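Local structure of inorganic pyrophosphatase (Ehrlichia chaffeensis, 3LO0) at residues 106-111 with 133-138; 151-156 with 175-180; 81-84 with 90-93; 52-55 with 60-63. The protein probably catalyses the magnesium-dependent hydrolysis of inorganic pyrophosphate to two phosphate ions, working as a homohexamer. All blocks are in the same frame, centred on the assembly; numbering follows the deposited sequence.

Interaction 1. Residues 106-111 with 133-138; sequences VIRARP and HKVDQY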
loop_
_atom_site.group_PDB
_atom_site.type_symbol
_atom_site.label_atom_id
_atom_site.label_comp_id
_atom_site.label_asym_id
_atom_site.label_seq_id
_atom_site.Cartn_x
_atom_site.Cartn_y
_atom_site.Cartn_z
ATOM N N VAL A 106 14.331 2.851 15.691
ATOM C CA VAL A 106 15.126 4.027 16.066
ATOM C C VAL A 106 15.768 4.589 14.815
ATOM O O VAL A 106 16.404 3.855 14.041
ATOM C CB VAL A 106 16.250 3.677 17.052
ATOM C CG1 VAL A 106 17.007 4.948 17.504
ATOM C CG2 VAL A 106 15.696 2.926 18.250
ATOM N N ILE A 107 15.669 5.891 14.636
ATOM C CA ILE A 107 16.433 6.566 13.593
ATOM C C ILE A 107 17.346 7.643 14.190
ATOM O O ILE A 107 16.969 8.417 15.080
ATOM C CB ILE A 107 15.522 7.121 12.485
ATOM C CG1 ILE A 107 16.349 7.697 11.314
ATOM C CG2 ILE A 107 14.536 8.122 13.063
ATOM C CD1 ILE A 107 15.488 8.005 10.036
ATOM N N ARG A 108 18.571 7.667 13.687
ATOM C CA ARG A 108 19.522 8.693 14.058
ATOM C C ARG A 108 19.245 9.938 13.213
ATOM O O ARG A 108 19.232 9.886 11.932
ATOM C CB ARG A 108 20.920 8.194 13.802
ATOM C CG ARG A 108 21.285 6.953 14.574
ATOM C CD ARG A 108 22.614 6.396 14.054
ATOM N NE ARG A 108 22.403 5.681 12.793
ATOM C CZ ARG A 108 23.353 5.031 12.125
ATOM N NH1 ARG A 108 24.609 5.014 12.575
ATOM N NH2 ARG A 108 23.046 4.389 11.001
ATOM N N ALA A 109 18.940 11.028 13.902
ATOM C CA ALA A 109 18.508 12.247 13.242
ATOM C C ALA A 109 19.273 13.438 13.751
ATOM O O ALA A 109 20.018 13.351 14.725
ATOM C CB ALA A 109 17.006 12.467 13.425
ATOM N N ARG A 110 19.103 14.558 13.061
ATOM C CA ARG A 110 19.668 15.805 13.563
ATOM C C ARG A 110 18.652 16.896 13.449
ATOM O O ARG A 110 17.964 17.020 12.419
ATOM C CB ARG A 110 20.987 16.170 12.905
ATOM C CG ARG A 110 20.985 16.257 11.420
ATOM C CD ARG A 110 22.423 16.585 10.899
ATOM N NE ARG A 110 22.360 16.629 9.442
ATOM C CZ ARG A 110 21.806 17.626 8.744
ATOM N NH1 ARG A 110 21.737 17.538 7.423
ATOM N NH2 ARG A 110 21.329 18.708 9.356
ATOM N N PRO A 111 18.496 17.646 14.534
ATOM C CA PRO A 111 17.499 18.676 14.545
ATOM C C PRO A 111 17.906 19.801 13.616
ATOM O O PRO A 111 19.098 20.076 13.469
ATOM C CB PRO A 111 17.523 19.188 15.977
ATOM C CG PRO A 111 18.865 18.837 16.474
ATOM C CD PRO A 111 19.367 17.711 15.715
ATOM N N HIS A 133 23.667 12.163 7.884
ATOM C CA HIS A 133 24.283 11.914 6.590
ATOM C C HIS A 133 24.579 10.432 6.397
ATOM O O HIS A 133 24.531 9.925 5.279
ATOM C CB HIS A 133 25.538 12.759 6.399
ATOM C CG HIS A 133 26.737 12.257 7.132
ATOM N ND1 HIS A 133 27.655 11.402 6.552
ATOM C CD2 HIS A 133 27.191 12.509 8.383
ATOM C CE1 HIS A 133 28.616 11.140 7.423
ATOM N NE2 HIS A 133 28.362 11.799 8.541
ATOM N N LYS A 134 24.861 9.753 7.498
ATOM C CA LYS A 134 25.038 8.317 7.531
ATOM C C LYS A 134 23.801 7.588 7.045
ATOM O O LYS A 134 23.903 6.601 6.314
ATOM C CB LYS A 134 25.332 7.873 8.980
ATOM N N VAL A 135 22.636 8.086 7.433
ATOM C CA VAL A 135 21.363 7.421 7.163
ATOM C C VAL A 135 20.777 7.781 5.783
ATOM O O VAL A 135 20.307 6.911 5.045
ATOM C CB VAL A 135 20.383 7.727 8.306
ATOM C CG1 VAL A 135 19.012 7.154 8.033
ATOM C CG2 VAL A 135 20.999 7.213 9.662
ATOM N N ASP A 136 20.783 9.053 5.437
ATOM C CA ASP A 136 20.423 9.477 4.076
ATOM C C ASP A 136 21.130 10.788 3.710
ATOM O O ASP A 136 20.893 11.809 4.343
ATOM C CB ASP A 136 18.907 9.682 4.004
ATOM C CG ASP A 136 18.373 9.780 2.570
ATOM O OD1 ASP A 136 19.175 9.796 1.605
ATOM O OD2 ASP A 136 17.136 9.858 2.409
ATOM N N GLN A 137 21.920 10.785 2.636
ATOM C CA GLN A 137 22.593 12.013 2.210
ATOM C C GLN A 137 21.679 13.023 1.512
ATOM O O GLN A 137 22.090 14.161 1.290
ATOM C CB GLN A 137 23.817 11.691 1.330
ATOM C CG GLN A 137 24.714 10.662 1.996
ATOM C CD GLN A 137 26.193 10.921 1.829
ATOM O OE1 GLN A 137 26.644 11.533 0.854
ATOM N NE2 GLN A 137 26.967 10.442 2.795
ATOM N N TYR A 138 20.437 12.639 1.217
ATOM C CA TYR A 138 19.523 13.543 0.553
ATOM C C TYR A 138 19.410 14.868 1.282
ATOM O O TYR A 138 19.269 15.914 0.638
ATOM C CB TYR A 138 18.130 12.918 0.404
ATOM C CG TYR A 138 17.184 13.694 -0.479
ATOM C CD1 TYR A 138 17.110 13.443 -1.851
ATOM C CD2 TYR A 138 16.333 14.659 0.055
ATOM C CE1 TYR A 138 16.229 14.151 -2.668
ATOM C CE2 TYR A 138 15.451 15.383 -0.761
ATOM C CZ TYR A 138 15.398 15.114 -2.114
ATOM O OH TYR A 138 14.527 15.820 -2.914
HETATM O O HOH W 1 24.714 14.398 9.539
#

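Interaction 2. Residues 151-156 with 175-180; sequences SFLNSI and EGWKDV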
loop_
_atom_site.group_PDB
_atom_site.type_symbol
_atom_site.label_atom_id
_atom_site.label_comp_id
_atom_site.label_asym_id
_atom_site.label_seq_id
_atom_site.Cartn_x
_atom_site.Cartn_y
_atom_site.Cartn_z
ATOM N N SER A 151 6.401 25.924 1.589
ATOM C CA SER A 151 5.170 25.151 1.471
ATOM C C SER A 151 5.186 23.944 2.403
ATOM O O SER A 151 4.172 23.592 2.995
ATOM C CB SER A 151 4.909 24.707 0.015
ATOM O OG SER A 151 6.054 24.125 -0.595
ATOM N N PHE A 152 6.349 23.330 2.556
ATOM C CA PHE A 152 6.488 22.178 3.434
ATOM C C PHE A 152 6.322 22.596 4.914
ATOM O O PHE A 152 5.530 22.034 5.651
ATOM C CB PHE A 152 7.837 21.530 3.190
ATOM C CG PHE A 152 8.066 20.295 4.015
ATOM C CD1 PHE A 152 7.133 19.261 4.020
ATOM C CD2 PHE A 152 9.220 20.167 4.780
ATOM C CE1 PHE A 152 7.334 18.115 4.803
ATOM C CE2 PHE A 152 9.427 19.029 5.557
ATOM C CZ PHE A 152 8.497 18.004 5.562
ATOM N N LEU A 153 7.031 23.639 5.295
ATOM C CA LEU A 153 6.952 24.151 6.650
ATOM C C LEU A 153 5.544 24.536 6.991
ATOM O O LEU A 153 5.083 24.252 8.077
ATOM C CB LEU A 153 7.846 25.366 6.786
ATOM C CG LEU A 153 9.332 25.139 6.613
ATOM C CD1 LEU A 153 10.062 26.465 6.700
ATOM C CD2 LEU A 153 9.830 24.127 7.686
ATOM N N ASN A 154 4.854 25.200 6.055
ATOM C CA ASN A 154 3.474 25.642 6.291
ATOM C C ASN A 154 2.514 24.455 6.443
ATOM O O ASN A 154 1.592 24.472 7.272
ATOM C CB ASN A 154 3.016 26.616 5.184
ATOM C CG ASN A 154 3.726 27.978 5.247
ATOM O OD1 ASN A 154 4.251 28.380 6.287
ATOM N ND2 ASN A 154 3.738 28.698 4.119
ATOM N N SER A 155 2.766 23.393 5.679
ATOM C CA SER A 155 1.950 22.185 5.786
ATOM C C SER A 155 2.047 21.573 7.182
ATOM O O SER A 155 1.056 21.103 7.746
ATOM C CB SER A 155 2.375 21.173 4.704
ATOM O OG SER A 155 1.518 20.038 4.712
ATOM N N ILE A 156 3.247 21.595 7.752
ATOM C CA ILE A 156 3.449 21.069 9.076
ATOM C C ILE A 156 2.684 21.894 10.117
ATOM O O ILE A 156 1.997 21.319 10.980
ATOM C CB ILE A 156 4.982 20.960 9.455
ATOM C CG1 ILE A 156 5.689 19.871 8.604
ATOM C CG2 ILE A 156 5.148 20.624 10.907
ATOM C CD1 ILE A 156 7.242 20.014 8.562
ATOM N N GLU A 175 2.891 29.653 17.279
ATOM C CA GLU A 175 3.788 30.794 17.491
ATOM C C GLU A 175 4.775 30.980 16.328
ATOM O O GLU A 175 5.167 32.111 16.018
ATOM C CB GLU A 175 4.561 30.626 18.804
ATOM N N GLY A 176 5.160 29.875 15.680
ATOM C CA GLY A 176 6.072 29.909 14.521
ATOM C C GLY A 176 7.291 28.991 14.646
ATOM O O GLY A 176 7.390 28.196 15.572
ATOM N N TRP A 177 8.209 29.127 13.692
ATOM C CA TRP A 177 9.423 28.347 13.630
ATOM C C TRP A 177 10.560 29.076 14.302
ATOM O O TRP A 177 10.654 30.301 14.248
ATOM C CB TRP A 177 9.788 28.062 12.168
ATOM C CG TRP A 177 8.793 27.160 11.543
ATOM C CD1 TRP A 177 7.680 27.512 10.834
ATOM C CD2 TRP A 177 8.814 25.741 11.581
ATOM N NE1 TRP A 177 6.997 26.389 10.433
ATOM C CE2 TRP A 177 7.673 25.284 10.872
ATOM C CE3 TRP A 177 9.672 24.804 12.167
ATOM C CZ2 TRP A 177 7.377 23.928 10.715
ATOM C CZ3 TRP A 177 9.387 23.439 11.993
ATOM C CH2 TRP A 177 8.242 23.018 11.283
ATOM N N LYS A 178 11.431 28.303 14.928
ATOM C CA LYS A 178 12.655 28.817 15.507
ATOM C C LYS A 178 13.774 27.903 15.016
ATOM O O LYS A 178 13.523 26.783 14.565
ATOM C CB LYS A 178 12.559 28.850 17.041
ATOM N N ASP A 179 14.999 28.410 15.114
ATOM C CA ASP A 179 16.140 27.889 14.378
ATOM C C ASP A 179 16.762 26.698 15.087
ATOM O O ASP A 179 16.353 26.337 16.162
ATOM C CB ASP A 179 17.175 29.018 14.113
ATOM C CG ASP A 179 17.760 29.626 15.386
ATOM O OD1 ASP A 179 17.824 28.941 16.433
ATOM O OD2 ASP A 179 18.183 30.815 15.346
ATOM N N VAL A 180 17.713 26.067 14.420
ATOM C CA VAL A 180 18.386 24.876 14.914
ATOM C C VAL A 180 18.981 25.020 16.337
ATOM O O VAL A 180 18.916 24.087 17.139
ATOM C CB VAL A 180 19.449 24.438 13.898
ATOM C CG1 VAL A 180 20.396 25.651 13.532
ATOM C CG2 VAL A 180 20.232 23.209 14.428
HETATM O O HOH W 2 4.999 27.398 8.700
#

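Interaction 3. Residues 81-84 with 90-93; sequences PHTC and PVDV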
loop_
_atom_site.group_PDB
_atom_site.type_symbol
_atom_site.label_atom_id
_atom_site.label_comp_id
_atom_site.label_asym_id
_atom_site.label_seq_id
_atom_site.Cartn_x
_atom_site.Cartn_y
_atom_site.Cartn_z
ATOM N N PRO A 81 14.102 9.249 23.449
ATOM C CA PRO A 81 14.039 8.452 24.660
ATOM C C PRO A 81 14.829 9.098 25.782
ATOM O O PRO A 81 15.880 9.702 25.539
ATOM C CB PRO A 81 14.647 7.095 24.256
ATOM C CG PRO A 81 15.279 7.280 22.956
ATOM C CD PRO A 81 14.715 8.524 22.328
ATOM N N HIS A 82 14.262 9.050 26.979
ATOM C CA HIS A 82 14.905 9.621 28.183
ATOM C C HIS A 82 15.058 11.127 28.163
ATOM O O HIS A 82 15.998 11.679 28.705
ATOM C CB HIS A 82 16.214 8.891 28.474
ATOM C CG HIS A 82 16.030 7.413 28.599
ATOM N ND1 HIS A 82 15.087 6.850 29.441
ATOM C CD2 HIS A 82 16.623 6.380 27.957
ATOM C CE1 HIS A 82 15.131 5.535 29.329
ATOM N NE2 HIS A 82 16.053 5.223 28.435
ATOM N N THR A 83 14.087 11.802 27.577
ATOM C CA THR A 83 13.987 13.223 27.718
ATOM C C THR A 83 12.758 13.490 28.539
ATOM O O THR A 83 11.892 12.627 28.678
ATOM C CB THR A 83 13.942 13.946 26.365
ATOM O OG1 THR A 83 12.898 13.406 25.557
ATOM C CG2 THR A 83 15.287 13.811 25.677
ATOM N N CYS A 84 12.725 14.669 29.136
ATOM C CA CYS A 84 11.614 15.082 29.954
ATOM C C CYS A 84 11.416 16.570 29.762
ATOM O O CYS A 84 12.160 17.394 30.312
ATOM C CB CYS A 84 11.890 14.766 31.425
ATOM S SG CYS A 84 10.434 15.061 32.452
ATOM N N PRO A 90 8.358 13.052 27.111
ATOM C CA PRO A 90 9.570 13.152 26.265
ATOM C C PRO A 90 9.425 14.205 25.191
ATOM O O PRO A 90 8.294 14.554 24.844
ATOM C CB PRO A 90 9.688 11.758 25.658
ATOM C CG PRO A 90 9.020 10.848 26.711
ATOM C CD PRO A 90 7.830 11.670 27.140
ATOM N N VAL A 91 10.561 14.690 24.657
ATOM C CA VAL A 91 10.559 15.646 23.560
ATOM C C VAL A 91 10.040 14.978 22.273
ATOM O O VAL A 91 10.512 13.910 21.895
ATOM C CB VAL A 91 12.004 16.189 23.305
ATOM C CG1 VAL A 91 12.035 17.139 22.114
ATOM C CG2 VAL A 91 12.562 16.854 24.559
ATOM N N ASP A 92 9.071 15.601 21.611
ATOM C CA ASP A 92 8.534 15.054 20.361
ATOM C C ASP A 92 9.290 15.613 19.167
ATOM O O ASP A 92 9.652 16.813 19.117
ATOM C CB ASP A 92 7.056 15.421 20.203
ATOM C CG ASP A 92 6.193 14.836 21.299
ATOM O OD1 ASP A 92 6.450 13.672 21.700
ATOM O OD2 ASP A 92 5.268 15.555 21.752
ATOM N N VAL A 93 9.441 14.751 18.173
ATOM C CA VAL A 93 10.238 15.032 17.016
ATOM C C VAL A 93 9.513 14.592 15.732
ATOM O O VAL A 93 9.045 13.446 15.616
ATOM C CB VAL A 93 11.605 14.316 17.099
ATOM C CG1 VAL A 93 12.506 14.717 15.922
ATOM C CG2 VAL A 93 12.261 14.581 18.412
#

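Interaction 4. Residues 52-55 with 60-63; sequences YEFD and LFCV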
loop_
_atom_site.group_PDB
_atom_site.type_symbol
_atom_site.label_atom_id
_atom_site.label_comp_id
_atom_site.label_asym_id
_atom_site.label_seq_id
_atom_site.Cartn_x
_atom_site.Cartn_y
_atom_site.Cartn_z
ATOM N N TYR A 52 -0.485 6.392 17.155
ATOM C CA TYR A 52 0.125 5.443 18.069
ATOM C C TYR A 52 0.937 6.225 19.069
ATOM O O TYR A 52 1.383 7.344 18.795
ATOM C CB TYR A 52 1.019 4.438 17.334
ATOM C CG TYR A 52 0.279 3.525 16.395
ATOM C CD1 TYR A 52 -0.424 2.420 16.880
ATOM C CD2 TYR A 52 0.282 3.756 15.022
ATOM C CE1 TYR A 52 -1.100 1.583 16.042
ATOM C CE2 TYR A 52 -0.372 2.904 14.151
ATOM C CZ TYR A 52 -1.070 1.811 14.667
ATOM O OH TYR A 52 -1.767 0.994 13.844
ATOM N N GLU A 53 1.111 5.646 20.247
ATOM C CA GLU A 53 1.874 6.262 21.308
ATOM C C GLU A 53 2.535 5.150 22.108
ATOM O O GLU A 53 1.903 4.144 22.426
ATOM C CB GLU A 53 0.972 7.089 22.219
ATOM C CG GLU A 53 1.715 7.982 23.186
ATOM C CD GLU A 53 0.825 9.085 23.739
ATOM O OE1 GLU A 53 -0.331 8.765 24.067
ATOM O OE2 GLU A 53 1.290 10.248 23.852
ATOM N N PHE A 54 3.818 5.309 22.382
ATOM C CA PHE A 54 4.521 4.368 23.235
ATOM C C PHE A 54 4.076 4.562 24.677
ATOM O O PHE A 54 4.088 5.687 25.182
ATOM C CB PHE A 54 6.041 4.548 23.165
ATOM C CG PHE A 54 6.782 3.443 23.864
ATOM C CD1 PHE A 54 6.937 2.206 23.251
ATOM C CD2 PHE A 54 7.257 3.621 25.143
ATOM C CE1 PHE A 54 7.585 1.165 23.902
ATOM C CE2 PHE A 54 7.904 2.585 25.808
ATOM C CZ PHE A 54 8.071 1.358 25.173
ATOM N N ASP A 55 3.706 3.464 25.339
ATOM C CA ASP A 55 3.206 3.528 26.711
ATOM C C ASP A 55 4.317 2.990 27.586
ATOM O O ASP A 55 4.628 1.812 27.529
ATOM C CB ASP A 55 1.904 2.721 26.857
ATOM C CG ASP A 55 1.228 2.879 28.238
ATOM O OD1 ASP A 55 1.883 2.746 29.279
ATOM O OD2 ASP A 55 -0.003 3.094 28.283
ATOM N N LEU A 60 4.676 -0.956 25.631
ATOM C CA LEU A 60 4.093 -1.348 24.341
ATOM C C LEU A 60 3.506 -0.124 23.626
ATOM O O LEU A 60 3.163 0.854 24.263
ATOM C CB LEU A 60 2.969 -2.375 24.551
ATOM C CG LEU A 60 3.299 -3.839 24.872
ATOM C CD1 LEU A 60 2.145 -4.518 25.634
ATOM C CD2 LEU A 60 3.623 -4.610 23.589
ATOM N N PHE A 61 3.386 -0.185 22.313
ATOM C CA PHE A 61 2.644 0.846 21.557
ATOM C C PHE A 61 1.143 0.641 21.736
ATOM O O PHE A 61 0.681 -0.502 21.762
ATOM C CB PHE A 61 2.989 0.816 20.061
ATOM C CG PHE A 61 4.341 1.364 19.765
ATOM C CD1 PHE A 61 4.526 2.720 19.585
ATOM C CD2 PHE A 61 5.450 0.525 19.728
ATOM C CE1 PHE A 61 5.798 3.248 19.360
ATOM C CE2 PHE A 61 6.729 1.034 19.494
ATOM C CZ PHE A 61 6.903 2.403 19.311
ATOM N N CYS A 62 0.418 1.741 21.914
ATOM C CA CYS A 62 -1.042 1.733 22.047
ATOM C C CYS A 62 -1.623 2.679 21.029
ATOM O O CYS A 62 -0.971 3.674 20.624
ATOM C CB CYS A 62 -1.486 2.221 23.424
ATOM S SG CYS A 62 -0.809 1.285 24.816
ATOM N N VAL A 63 -2.843 2.370 20.623
ATOM C CA VAL A 63 -3.605 3.274 19.796
ATOM C C VAL A 63 -4.116 4.371 20.731
ATOM O O VAL A 63 -4.982 4.120 21.567
ATOM C CB VAL A 63 -4.770 2.560 19.083
ATOM C CG1 VAL A 63 -5.561 3.529 18.206
ATOM C CG2 VAL A 63 -4.233 1.415 18.206
#

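Interaction 1. Residues 106-111 with 133-138
Val135 meets the strand 106-111 with both branches of its side chain, and each branch finds a chemically different partner. CG1 reaches the end of Ile107, whose CD1 lies 4.1 Å from Val135 CG1. Ile107 gets there by extension: its CB does not aim at the loop, but CG1 stands anti to the backbone N and the chain stays stretched through chi2, which carries the terminal methyl across. The other methyl of Val135, CG2, sits against the guanidinium of Arg108, with NH2 of Arg108 3.7 Å from Val135 CG2 and NE almost as near. The bend at chi3 (-78°) brings the guanidinium against the valine at a slant, and NH2 also makes a long, weak ion pair with Asp64 of a neighbouring subunit. That is the close-packed part: the two methyls of a beta-branched residue diverge from CB, so one touches Ile107 and the other Arg108. The side toward Arg110 and the exposed His133 is looser, joined through water rather than by direct side-chain packing: one water accepts from His133 N at 3.0 Å and, weakly, from Arg110 NE. Arg110 is held at its far end by the carbonyl of Ile142. Within the loop, Asp136 OD1 accepts from Tyr138 N in an Asx turn, and its OD2 forms a salt bridge with Arg98. Strand 106-118 lies between strands 37-41 and 124-131 along this part of its length, and the loop 133-138 follows soon after the latter; Phe66 of the same neighbouring subunit packs on both Ile107 and Val135, bringing the contact into a subunit interface.

Interaction 2. Residues 151-156 with 175-180
Leu153 and Trp177 have the nearest alpha carbons of the two segments, 8.5 Å apart, a separation the Trp177 side chain reaches across as helix 151-156 packs over strand 175-179. Trp177 supplies the broad surface on the strand side. Leu153 lies over one face of it: CD2 stands 4.0 Å from the centroid of the Trp177 six-membered ring and only 14° off the normal, a CH-pi contact. The methyl is displaced from the ring centre toward the rim, with CZ2 its nearest ring atom. The indole also lies against the helix backbone, Trp177 CZ2 being 3.5 Å from Leu153 O. Ile156, nearly one turn further along the helix, approaches differently. Its CG2, placed anti to the backbone N, comes to the indole edge near the ring plane, 3.9 Å from Trp177 CH2. Leucine thus meets a face and isoleucine the edge. The polar corner of the indole is satisfied too: Trp177 NE1 donates to a water at 2.8 Å, which lies in the ring plane and in turn donates to Asn154 OD1 at 2.7 Å. This exposed asparagine turns its amide back so that the water links helix to strand. On the strand, Glu175 and Gly176 stand together opposite the single residue Val116 of strand 106-118, a classic beta bulge, and the positive phi of Gly176 (127°) suits a residue without a side chain. Leu128 of strand 124-131 touches Leu153, Ile156 and Trp177 alike, and Tyr145 packs beside the tryptophan. What results is a hydrophobic core layer between helix 150-162 and the curled central sheet of the soluble pyrophosphatase fold.

Interaction 3. Residues 81-84 with 90-93
Thr83 overlaps Pro90 and Val91 at the point where the chain returns toward the sheet, its hydroxyl turned to the start of 90-93. With chi1 at 54°, OG1 lies between the backbone N and the carbonyl carbon, and from there it accepts a hydrogen bond from Val91 N, 2.8 Å from Thr83 OG1 and nearly straight at 165°. The same hydroxyl donates to the carbonyl of Ile80, which can only accept; a group able to give and take at once therefore suits this buried place between two backbone partners. Threonine adds an apolar flank: its CB rests 3.7 Å from Val91 CG2. Pro90 lies alongside the hydroxyl, its CB 3.6 Å from Thr83 OG1, while Pro90 CA makes a CA-H...O contact of 3.4 Å with Thr83 O. Thus backbone and side chain of one threonine clasp two consecutive residues. The next residue, Asp92, points its CB away from this contact and is a predicted magnesium ligand, as is Asp87 in the connection between the segments. The pair closes the loop between antiparallel strands 76-79 and 92-95, with strand 124-131 running parallel to 92-95 and its Ile127 packed on Val91.

Interaction 4. Residues 52-55 with 60-63
Glu53 and Cys62 face each other as a hydrogen-bonded pair, each giving and taking one backbone bond: Glu53 N to Cys62 O and Cys62 N to Glu53 O, both 2.9 Å. Asp55 N donates to Leu60 O at the same length, whereas the return bond from Leu60 N is weak. Phe54 with Phe61, between them, and Tyr52 with Val63, beyond Glu53 and Cys62, are non-hydrogen-bonded pairs, and CA-H...O contacts supplement the ladder there. The two strands form an antiparallel beta hairpin, whose connection is tied by Asp55 OD1 to Lys58 N; Lys51 and Arg65, just beyond the segments, are predicted substrate ligands. Aromatic contact dominates the face carrying Phe54 and Phe61. The edge of Phe54 meets the face of Phe61 in a T-shaped stack, planes at 77° and centroids 5.3 Å apart; CD1 of Phe54 sits over the centre of the other ring. On the same face Val63 CG2 touches Tyr52 CE1 at 3.8 Å, and Tyr52 OH bonds to Met102 N of a neighbouring subunit. On the other face, which carries Glu53, Asp55, Leu60 and Cys62, the small, polarisable Cys62 SG fits against Asp55 CB at 3.7 Å.

In the fold
Interactions 1, 2 and 3 all reach the same curled sheet: 1 and 2 use strands 106-118 and 173-179, neighbours in it, and touch where Pro111 meets Val180, while 3 lies at strand 92-95. Interaction 4 belongs to a hairpin outside that sheet within the chain, whose strand 60-66 also bonds to a neighbouring subunit; it is only partly buried, in contrast to the other three. The chemistry follows position. Interaction 2 is aromatic and aliphatic packing under a helix; interaction 1 mixes aliphatic and guanidinium contact within a subunit interface, as is interaction 4, which relies on backbone pairing; interaction 3 rests on a side-chain hydroxyl. Interactions 2 and 4 lie on opposite sides of the chain's centre, about 27 Å between centres.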